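Local coordinates for protein putative tRNA (Adenine(37)-N6)-methyltransferase (Pseudomonas aeruginosa, PDB 7BTU) that probably methylates the threonylcarbamoyl-modified adenosine next to the anticodon of certain tRNAs, with S-adenosyl-L-methionine as the methyl donor, at residues 190-195 against 226-231; 51-56 against 113-118. All blocks are in the same frame, centred on the assembly; numbering follows the deposited sequence. Where two conformers were deposited one is given.

Two contacts of one chain each join a loop or helix to a strand by apolar side chains, with no hydrogen bond between the segments. Contact 2 comes first along the chain and closes before contact 1 opens. It lies in the N-terminal six-stranded antiparallel barrel, where the loop between strands 38-43 and 61-67 meets the end of strand 105-116 beside the second subunit. Contact 1 belongs to the C-terminal part, where helix 184-193 packs on strand 227-234 of a four-stranded mixed sheet. The two have no strand or helix in common. Their centres are about 35 Å apart, on opposite sides of the chain's centre.

Contact 1. Residues 190-195 against 226-231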
loop_
_atom_site.group_PDB
_atom_site.type_symbol
_atom_site.label_atom_id
_atom_site.label_comp_id
_atom_site.label_asym_id
_atom_site.label_seq_id
_atom_site.Cartn_x
_atom_site.Cartn_y
_atom_site.Cartn_z
ATOM N N GLN B 190 12.263 -9.714 -20.052
ATOM C CA GLN B 190 11.068 -9.436 -19.278
ATOM C C GLN B 190 10.646 -7.982 -19.407
ATOM O O GLN B 190 9.460 -7.682 -19.384
ATOM C CB GLN B 190 11.278 -9.789 -17.796
ATOM C CG GLN B 190 11.356 -11.315 -17.615
ATOM C CD GLN B 190 12.014 -11.719 -16.336
ATOM O OE1 GLN B 190 12.011 -10.960 -15.353
ATOM N NE2 GLN B 190 12.568 -12.945 -16.314
ATOM N N CYS B 191 11.622 -7.063 -19.499
ATOM C CA CYS B 191 11.351 -5.628 -19.689
ATOM C C CYS B 191 10.759 -5.350 -21.070
ATOM O O CYS B 191 9.816 -4.552 -21.224
ATOM C CB CYS B 191 12.673 -4.843 -19.517
ATOM S SG CYS B 191 12.686 -3.034 -19.901
ATOM N N LEU B 192 11.353 -5.948 -22.105
ATOM C CA LEU B 192 10.920 -5.661 -23.462
ATOM C C LEU B 192 9.560 -6.262 -23.737
ATOM O O LEU B 192 8.748 -5.648 -24.455
ATOM C CB LEU B 192 11.958 -6.176 -24.477
ATOM C CG LEU B 192 13.246 -5.319 -24.444
ATOM C CD1 LEU B 192 14.257 -5.750 -25.491
ATOM C CD2 LEU B 192 12.875 -3.870 -24.639
ATOM N N ALA B 193 9.264 -7.438 -23.165
ATOM C CA ALA B 193 7.942 -8.009 -23.418
ATOM C C ALA B 193 6.803 -7.081 -22.999
ATOM O O ALA B 193 5.702 -7.194 -23.548
ATOM C CB ALA B 193 7.767 -9.339 -22.705
ATOM N N GLN B 194 7.031 -6.169 -22.058
ATOM C CA GLN B 194 6.009 -5.211 -21.644
ATOM C C GLN B 194 6.131 -3.832 -22.323
ATOM O O GLN B 194 5.471 -2.888 -21.874
ATOM C CB GLN B 194 6.005 -5.083 -20.097
ATOM C CG GLN B 194 5.830 -6.427 -19.352
ATOM C CD GLN B 194 5.466 -6.258 -17.836
ATOM O OE1 GLN B 194 4.762 -5.325 -17.452
ATOM N NE2 GLN B 194 6.000 -7.156 -16.987
ATOM N N ASP B 195 6.985 -3.673 -23.385
ATOM C CA ASP B 195 6.931 -2.524 -24.299
ATOM C C ASP B 195 7.465 -1.176 -23.791
ATOM O O ASP B 195 6.694 -0.203 -23.728
ATOM C CB ASP B 195 5.472 -2.302 -24.729
ATOM N N ASP B 226 4.063 -7.578 -33.460
ATOM C CA ASP B 226 3.978 -8.438 -32.281
ATOM C C ASP B 226 5.309 -9.116 -31.947
ATOM O O ASP B 226 5.335 -10.167 -31.298
ATOM C CB ASP B 226 2.867 -9.471 -32.477
ATOM C CG ASP B 226 3.054 -10.301 -33.738
ATOM O OD1 ASP B 226 3.984 -10.013 -34.528
ATOM O OD2 ASP B 226 2.252 -11.241 -33.946
ATOM N N LEU B 227 6.423 -8.534 -32.360
ATOM C CA LEU B 227 7.703 -9.163 -32.088
ATOM C C LEU B 227 8.740 -8.076 -31.894
ATOM O O LEU B 227 8.807 -7.123 -32.679
ATOM C CB LEU B 227 8.109 -10.117 -33.236
ATOM C CG LEU B 227 9.482 -10.805 -33.179
ATOM C CD1 LEU B 227 9.573 -11.764 -31.995
ATOM C CD2 LEU B 227 9.777 -11.608 -34.536
ATOM N N ILE B 228 9.511 -8.225 -30.830
ATOM C CA ILE B 228 10.660 -7.388 -30.554
ATOM C C ILE B 228 11.919 -8.191 -30.801
ATOM O O ILE B 228 12.000 -9.375 -30.439
ATOM C CB ILE B 228 10.592 -6.873 -29.107
ATOM C CG1 ILE B 228 9.501 -5.777 -29.015
ATOM C CG2 ILE B 228 11.952 -6.381 -28.694
ATOM C CD1 ILE B 228 9.281 -5.177 -27.582
ATOM N N ARG B 229 12.920 -7.546 -31.379
ATOM C CA ARG B 229 14.216 -8.168 -31.599
ATOM C C ARG B 229 15.283 -7.345 -30.908
ATOM O O ARG B 229 15.358 -6.137 -31.122
ATOM C CB ARG B 229 14.492 -8.309 -33.123
ATOM C CG ARG B 229 15.976 -8.547 -33.464
ATOM C CD ARG B 229 16.249 -8.287 -35.041
ATOM N NE ARG B 229 17.630 -8.588 -35.454
ATOM C CZ ARG B 229 18.075 -9.832 -35.474
ATOM N NH1 ARG B 229 17.239 -10.783 -35.124
ATOM N NH2 ARG B 229 19.320 -10.149 -35.852
ATOM N N VAL B 230 16.075 -7.982 -30.018
ATOM C CA VAL B 230 17.158 -7.263 -29.350
ATOM C C VAL B 230 18.319 -7.176 -30.319
ATOM O O VAL B 230 18.792 -8.206 -30.835
ATOM C CB VAL B 230 17.618 -7.979 -28.034
ATOM C CG1 VAL B 230 18.566 -7.061 -27.240
ATOM C CG2 VAL B 230 16.424 -8.390 -27.162
ATOM N N LEU B 231 18.827 -5.961 -30.531
ATOM C CA LEU B 231 19.882 -5.781 -31.519
ATOM C C LEU B 231 21.269 -5.838 -30.874
ATOM O O LEU B 231 22.188 -6.435 -31.423
ATOM C CB LEU B 231 19.692 -4.428 -32.215
ATOM C CG LEU B 231 18.416 -4.290 -33.034
ATOM C CD1 LEU B 231 18.125 -2.804 -33.337
ATOM C CD2 LEU B 231 18.660 -5.033 -34.364
#
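Ile228 and Val230 of strand 227-234 both receive Leu192 from the last turn of helix 184-193, an alpha-on-beta packing in the C-terminal part of the fold. Taken along the strand, the first meeting is at Ile228, whose CB is directed at the helix. Its two branches divide the work. CG1 lies beside the backbone N (chi1 -74°) and the chain is extended beyond it, which puts Ile228 CD1 3.2 Å from Leu192 O. In the turn from Leu192 to Asp195, Leu192 O already accepts a hydrogen bond from Asp195 N, 2.9 Å long, so the methyl rests against a satisfied oxygen. The other branch, Ile228 CG2, touches Leu192 CD1 at 4.0 Å. Next in sequence, Arg229 has its CB directed away from the helix, in the usual alternation of a strand, and its backbone pairs with His221. Trp220 of strand 216-222 touches both Leu192 and Ile228, while Val163 of strand 162-165 touches Leu192 and Val230, so the leucine also packs on side chains of the two neighbouring strands. At Val230 a single branch makes the contact: Val230 CG2, beside its own backbone N, meets Leu192 CD1 at 3.8 Å.

Contact 2. Residues 51-56 against 113-118; sequences EALEGL and EGFEAG
Phe115, near the end of barrel strand 105-116, packs its ring against Leu53 and Leu56, both of which approach it obliquely; they are the first and last residues of a type II beta turn in the loop between strands 38-43 and 61-67. The turn is closed by the bond from Leu56 N to Leu53 O, 3.0 Å long, and Gly55 takes the positive phi (106°) that such a turn requires at its third position. Both ends of the turn touch the same aromatic ring. From CB outward, the phenylalanine first meets Leu53: Phe115 CB lies 4.0 Å from Leu53 CD1. With chi1 at 62°, CG sits between the backbone N and the carbonyl carbon, and the ring swings out toward the loop; Phe115 CG too lies near Leu53 CD1. Phe115 CD2 touches Leu53 CD1 at 3.6 Å and Leu53 CB slightly farther off; Phe115 CE2 stays close to that same CB. On the other side of the ring, Phe115 CD1 and CE1 face Leu56, whose CB comes within 3.5 Å of Phe115 CE1. At the tip, Phe115 CZ lies near both Leu53 O and Leu56 CB. Leu120 of strand 119-123 also packs on both Leu53 and Phe115. The loop is itself part of the dimer interface: Phe94 of the second subunit packs on Ala52, Leu53 and Leu56, and Ala52 and Glu54 form backbone hydrogen bonds with that subunit. Beyond the ring, Leu53 CD1 also approaches the backbone of the strand, 3.3 Å from Glu116 O.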
loop_
_atom_site.group_PDB
_atom_site.type_symbol
_atom_site.label_atom_id
_atom_site.label_comp_id
_atom_site.label_asym_id
_atom_site.label_seq_id
_atom_site.Cartn_x
_atom_site.Cartn_y
_atom_site.Cartn_z
ATOM N N GLU B 51 18.463 -6.337 13.789
ATOM C CA GLU B 51 17.290 -6.414 14.662
ATOM C C GLU B 51 16.068 -5.705 14.076
ATOM O O GLU B 51 14.924 -6.016 14.438
ATOM C CB GLU B 51 17.636 -5.817 16.034
ATOM C CG GLU B 51 18.500 -6.769 16.895
ATOM C CD GLU B 51 19.962 -6.882 16.414
ATOM O OE1 GLU B 51 20.461 -5.961 15.728
ATOM O OE2 GLU B 51 20.607 -7.919 16.717
ATOM N N ALA B 52 16.275 -4.720 13.215
ATOM C CA ALA B 52 15.121 -4.025 12.651
ATOM C C ALA B 52 14.352 -4.891 11.661
ATOM O O ALA B 52 13.192 -4.581 11.346
ATOM C CB ALA B 52 15.598 -2.750 11.972
ATOM N N LEU B 53 14.976 -5.967 11.184
ATOM C CA LEU B 53 14.449 -6.831 10.131
ATOM C C LEU B 53 14.014 -8.194 10.649
ATOM O O LEU B 53 13.430 -8.972 9.886
ATOM C CB LEU B 53 15.533 -7.035 9.073
ATOM C CG LEU B 53 16.184 -5.757 8.500
ATOM C CD1 LEU B 53 17.236 -6.160 7.452
ATOM C CD2 LEU B 53 15.142 -4.900 7.877
ATOM N N GLU B 54 14.283 -8.502 11.922
ATOM C CA GLU B 54 13.969 -9.818 12.465
ATOM C C GLU B 54 12.473 -10.120 12.312
ATOM O O GLU B 54 11.626 -9.309 12.705
ATOM C CB GLU B 54 14.383 -9.899 13.939
ATOM N N GLY B 55 12.154 -11.295 11.755
ATOM C CA GLY B 55 10.788 -11.688 11.391
ATOM C C GLY B 55 10.507 -11.665 9.891
ATOM O O GLY B 55 9.578 -12.353 9.419
ATOM N N LEU B 56 11.295 -10.918 9.124
ATOM C CA LEU B 56 11.140 -10.877 7.671
ATOM C C LEU B 56 11.454 -12.203 6.989
ATOM O O LEU B 56 11.080 -12.390 5.823
ATOM C CB LEU B 56 12.013 -9.747 7.099
ATOM C CG LEU B 56 11.345 -8.386 7.324
ATOM C CD1 LEU B 56 12.166 -7.223 6.723
ATOM C CD2 LEU B 56 9.863 -8.317 6.844
ATOM N N GLU B 113 13.737 -11.082 -1.589
ATOM C CA GLU B 113 14.525 -12.296 -1.829
ATOM C C GLU B 113 15.277 -12.711 -0.583
ATOM O O GLU B 113 15.593 -13.885 -0.426
ATOM C CB GLU B 113 15.527 -12.078 -2.965
ATOM C CG GLU B 113 14.837 -11.870 -4.317
ATOM C CD GLU B 113 14.204 -13.186 -4.875
ATOM O OE1 GLU B 113 13.317 -13.127 -5.757
ATOM O OE2 GLU B 113 14.588 -14.280 -4.410
ATOM N N GLY B 114 15.613 -11.759 0.274
ATOM C CA GLY B 114 16.389 -12.076 1.465
ATOM C C GLY B 114 16.908 -10.778 2.056
ATOM O O GLY B 114 16.691 -9.693 1.510
ATOM N N PHE B 115 17.622 -10.906 3.169
ATOM C CA PHE B 115 18.111 -9.692 3.791
ATOM C C PHE B 115 19.297 -10.010 4.685
ATOM O O PHE B 115 19.538 -11.163 5.053
ATOM C CB PHE B 115 17.007 -9.023 4.612
ATOM C CG PHE B 115 16.491 -9.859 5.747
ATOM C CD1 PHE B 115 15.428 -10.738 5.542
ATOM C CD2 PHE B 115 17.045 -9.760 7.026
ATOM C CE1 PHE B 115 14.932 -11.531 6.578
ATOM C CE2 PHE B 115 16.525 -10.528 8.085
ATOM C CZ PHE B 115 15.461 -11.403 7.854
ATOM N N GLU B 116 20.020 -8.952 5.043
ATOM C CA GLU B 116 21.059 -9.019 6.055
ATOM C C GLU B 116 21.047 -7.659 6.732
ATOM O O GLU B 116 20.276 -6.777 6.343
ATOM C CB GLU B 116 22.437 -9.341 5.447
ATOM C CG GLU B 116 22.957 -8.195 4.513
ATOM C CD GLU B 116 24.320 -8.521 3.894
ATOM O OE1 GLU B 116 24.797 -9.644 4.092
ATOM O OE2 GLU B 116 24.883 -7.683 3.173
ATOM N N ALA B 117 21.877 -7.489 7.762
ATOM C CA ALA B 117 21.973 -6.171 8.399
ATOM C C ALA B 117 22.197 -5.075 7.364
ATOM O O ALA B 117 23.138 -5.141 6.573
ATOM C CB ALA B 117 23.120 -6.171 9.411
ATOM N N GLY B 118 21.311 -4.094 7.326
ATOM C CA GLY B 118 21.524 -2.954 6.466
ATOM C C GLY B 118 21.151 -3.144 5.004
ATOM O O GLY B 118 21.321 -2.206 4.217
#